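Local coordinates for putative acetyltransferase (Nocardia farcinica, PDB 3D9W), which probably transfers acetyl groups from acetyl-CoA to the amino group of arylamine substrates, at residues R39-R44 and A91-L96. Residues are numbered along the deposited sequence; the frame is centred on the assembly and turned at random.
Sequences RELVYR and AALERL
Leu93 and Leu96, about one helical turn apart on 91-96, receive the same branch of Leu41, and this three-leucine cluster makes nearly all of the contact between the two segments. The CA atoms of Leu41 and Leu93 lie 8.4 Å apart, so side chains rather than backbones span the gap. Ala92 also points its methyl toward 39-44 but is too short to touch it. The CB of Leu93 does not aim straight at the other helix, yet a branch end reaches it: CG lies anti to the carbonyl carbon, chi2 of 179° sets CD1 anti to CA, and the other branch, CD2 of Leu93, comes within 3.8 Å of CD1 of Leu41. These two side chains overlap alongside, running antiparallel. Leu93 also touches Leu122 and Val124 of strand 117-125, which ties helix 82-95 to the large antiparallel sheet. Both helices belong to the helical N-terminal part of the arylamine N-acetyltransferase fold, whose core resembles that of papain-like cysteine peptidases. Glu94 and Arg95 turn to the N-terminal residues: the carboxylate of Glu94 accepts hydrogen bonds from the backbone N-H groups of Trp11 and Gly13, while NH1 of Arg95 binds the carbonyl of Gly13. Leu96, just past the last helical residue, has its N bonded to O of Ala92. It meets Leu41 tip to tip, CD1 of Leu96 lying 3.5 Å from CD1 of Leu41 and 4.1 Å from CD2 of Leu41. Leu18 of helix 18-25 adjoins Leu96, and Phe27 adjoins Leu41. Away from 91-96, one turn apart on helix 35-48, NE of Arg44 binds OE2 of Glu40 at 3.0 Å in a nearly straight salt bridge (172°); OE2 lies in the guanidinium plane, while NE meets it on the anti side, tilted 24° out of the carboxylate plane.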
loop_
_atom_site.group_PDB
_atom_site.type_symbol
_atom_site.label_atom_id
_atom_site.label_comp_id
_atom_site.label_asym_id
_atom_site.label_seq_id
_atom_site.Cartn_x
_atom_site.Cartn_y
_atom_site.Cartn_z
ATOM N N ARG A 39 -15.373 2.939 -3.802
ATOM C CA ARG A 39 -14.866 2.133 -4.902
ATOM C C ARG A 39 -14.013 2.955 -5.857
ATOM O O ARG A 39 -13.180 2.401 -6.563
ATOM C CB ARG A 39 -16.015 1.474 -5.665
ATOM C CG ARG A 39 -16.558 0.205 -5.014
ATOM C CD ARG A 39 -17.750 -0.326 -5.800
ATOM N NE ARG A 39 -17.468 -0.468 -7.238
ATOM C CZ ARG A 39 -16.996 -1.571 -7.818
ATOM N NH1 ARG A 39 -16.744 -2.658 -7.094
ATOM N NH2 ARG A 39 -16.774 -1.579 -9.127
ATOM N N GLU A 40 -14.212 4.273 -5.876
ATOM C CA GLU A 40 -13.412 5.123 -6.760
ATOM C C GLU A 40 -12.179 5.657 -6.047
ATOM O O GLU A 40 -11.125 5.813 -6.648
ATOM C CB GLU A 40 -14.217 6.303 -7.292
ATOM C CG GLU A 40 -13.591 6.905 -8.540
ATOM C CD GLU A 40 -14.099 8.298 -8.829
ATOM O OE1 GLU A 40 -15.325 8.521 -8.673
ATOM O OE2 GLU A 40 -13.277 9.163 -9.217
ATOM N N LEU A 41 -12.321 5.944 -4.762
ATOM C CA LEU A 41 -11.205 6.441 -3.986
ATOM C C LEU A 41 -10.085 5.413 -4.051
ATOM O O LEU A 41 -8.944 5.744 -4.368
ATOM C CB LEU A 41 -11.634 6.669 -2.538
ATOM C CG LEU A 41 -12.646 7.799 -2.303
ATOM C CD1 LEU A 41 -12.978 7.919 -0.811
ATOM C CD2 LEU A 41 -12.057 9.109 -2.805
ATOM N N VAL A 42 -10.425 4.159 -3.772
ATOM C CA VAL A 42 -9.451 3.077 -3.796
ATOM C C VAL A 42 -8.779 2.904 -5.154
ATOM O O VAL A 42 -7.563 2.715 -5.250
ATOM C CB VAL A 42 -10.108 1.754 -3.411
ATOM C CG1 VAL A 42 -9.090 0.630 -3.461
ATOM C CG2 VAL A 42 -10.702 1.877 -2.028
ATOM N N TYR A 43 -9.579 2.966 -6.203
ATOM C CA TYR A 43 -9.081 2.812 -7.555
ATOM C C TYR A 43 -8.118 3.936 -7.959
ATOM O O TYR A 43 -7.004 3.681 -8.424
ATOM C CB TYR A 43 -10.277 2.750 -8.503
ATOM C CG TYR A 43 -9.940 2.565 -9.959
ATOM C CD1 TYR A 43 -9.441 3.624 -10.719
ATOM C CD2 TYR A 43 -10.165 1.344 -10.592
ATOM C CE1 TYR A 43 -9.180 3.479 -12.080
ATOM C CE2 TYR A 43 -9.911 1.183 -11.949
ATOM C CZ TYR A 43 -9.421 2.258 -12.690
ATOM O OH TYR A 43 -9.200 2.120 -14.042
ATOM N N ARG A 44 -8.545 5.180 -7.770
ATOM C CA ARG A 44 -7.728 6.336 -8.126
ATOM C C ARG A 44 -6.379 6.329 -7.424
ATOM O O ARG A 44 -5.343 6.523 -8.055
ATOM C CB ARG A 44 -8.462 7.633 -7.771
ATOM C CG ARG A 44 -9.788 7.837 -8.469
ATOM C CD ARG A 44 -9.621 7.810 -9.967
ATOM N NE ARG A 44 -10.843 8.216 -10.655
ATOM C CZ ARG A 44 -10.997 8.187 -11.974
ATOM N NH1 ARG A 44 -10.001 7.768 -12.744
ATOM N NH2 ARG A 44 -12.146 8.568 -12.518
ATOM N N ALA A 91 -7.037 9.581 6.300
ATOM C CA ALA A 91 -7.395 10.981 6.504
ATOM C C ALA A 91 -8.505 11.394 5.537
ATOM O O ALA A 91 -9.501 11.984 5.947
ATOM C CB ALA A 91 -6.183 11.854 6.308
ATOM N N ALA A 92 -8.338 11.072 4.258
ATOM C CA ALA A 92 -9.335 11.406 3.253
ATOM C C ALA A 92 -10.664 10.725 3.555
ATOM O O ALA A 92 -11.716 11.361 3.549
ATOM C CB ALA A 92 -8.848 10.996 1.887
ATOM N N LEU A 93 -10.607 9.424 3.817
ATOM C CA LEU A 93 -11.802 8.646 4.128
ATOM C C LEU A 93 -12.585 9.314 5.239
ATOM O O LEU A 93 -13.776 9.565 5.103
ATOM C CB LEU A 93 -11.422 7.230 4.561
ATOM C CG LEU A 93 -10.849 6.336 3.473
ATOM C CD1 LEU A 93 -10.501 4.985 4.062
ATOM C CD2 LEU A 93 -11.862 6.190 2.362
ATOM N N GLU A 94 -11.905 9.601 6.340
ATOM C CA GLU A 94 -12.535 10.244 7.482
ATOM C C GLU A 94 -13.204 11.540 7.026
ATOM O O GLU A 94 -14.406 11.751 7.220
ATOM C CB GLU A 94 -11.481 10.547 8.542
ATOM C CG GLU A 94 -12.049 10.954 9.868
ATOM C CD GLU A 94 -10.979 11.053 10.924
ATOM O OE1 GLU A 94 -10.156 11.989 10.849
ATOM O OE2 GLU A 94 -10.949 10.185 11.826
ATOM N N ARG A 95 -12.407 12.401 6.404
ATOM C CA ARG A 95 -12.899 13.668 5.903
ATOM C C ARG A 95 -14.228 13.555 5.168
ATOM O O ARG A 95 -15.133 14.351 5.400
ATOM C CB ARG A 95 -11.850 14.302 4.994
ATOM C CG ARG A 95 -10.740 14.956 5.775
ATOM C CD ARG A 95 -11.312 16.054 6.661
ATOM N NE ARG A 95 -11.856 17.141 5.850
ATOM C CZ ARG A 95 -11.120 18.068 5.244
ATOM N NH1 ARG A 95 -9.796 18.058 5.359
ATOM N NH2 ARG A 95 -11.708 18.997 4.507
ATOM N N LEU A 96 -14.344 12.562 4.290
ATOM C CA LEU A 96 -15.561 12.372 3.516
ATOM C C LEU A 96 -16.712 11.766 4.314
ATOM O O LEU A 96 -17.772 11.480 3.759
ATOM C CB LEU A 96 -15.256 11.520 2.293
ATOM C CG LEU A 96 -14.095 12.082 1.465
ATOM C CD1 LEU A 96 -13.790 11.167 0.293
ATOM C CD2 LEU A 96 -14.444 13.466 0.976
#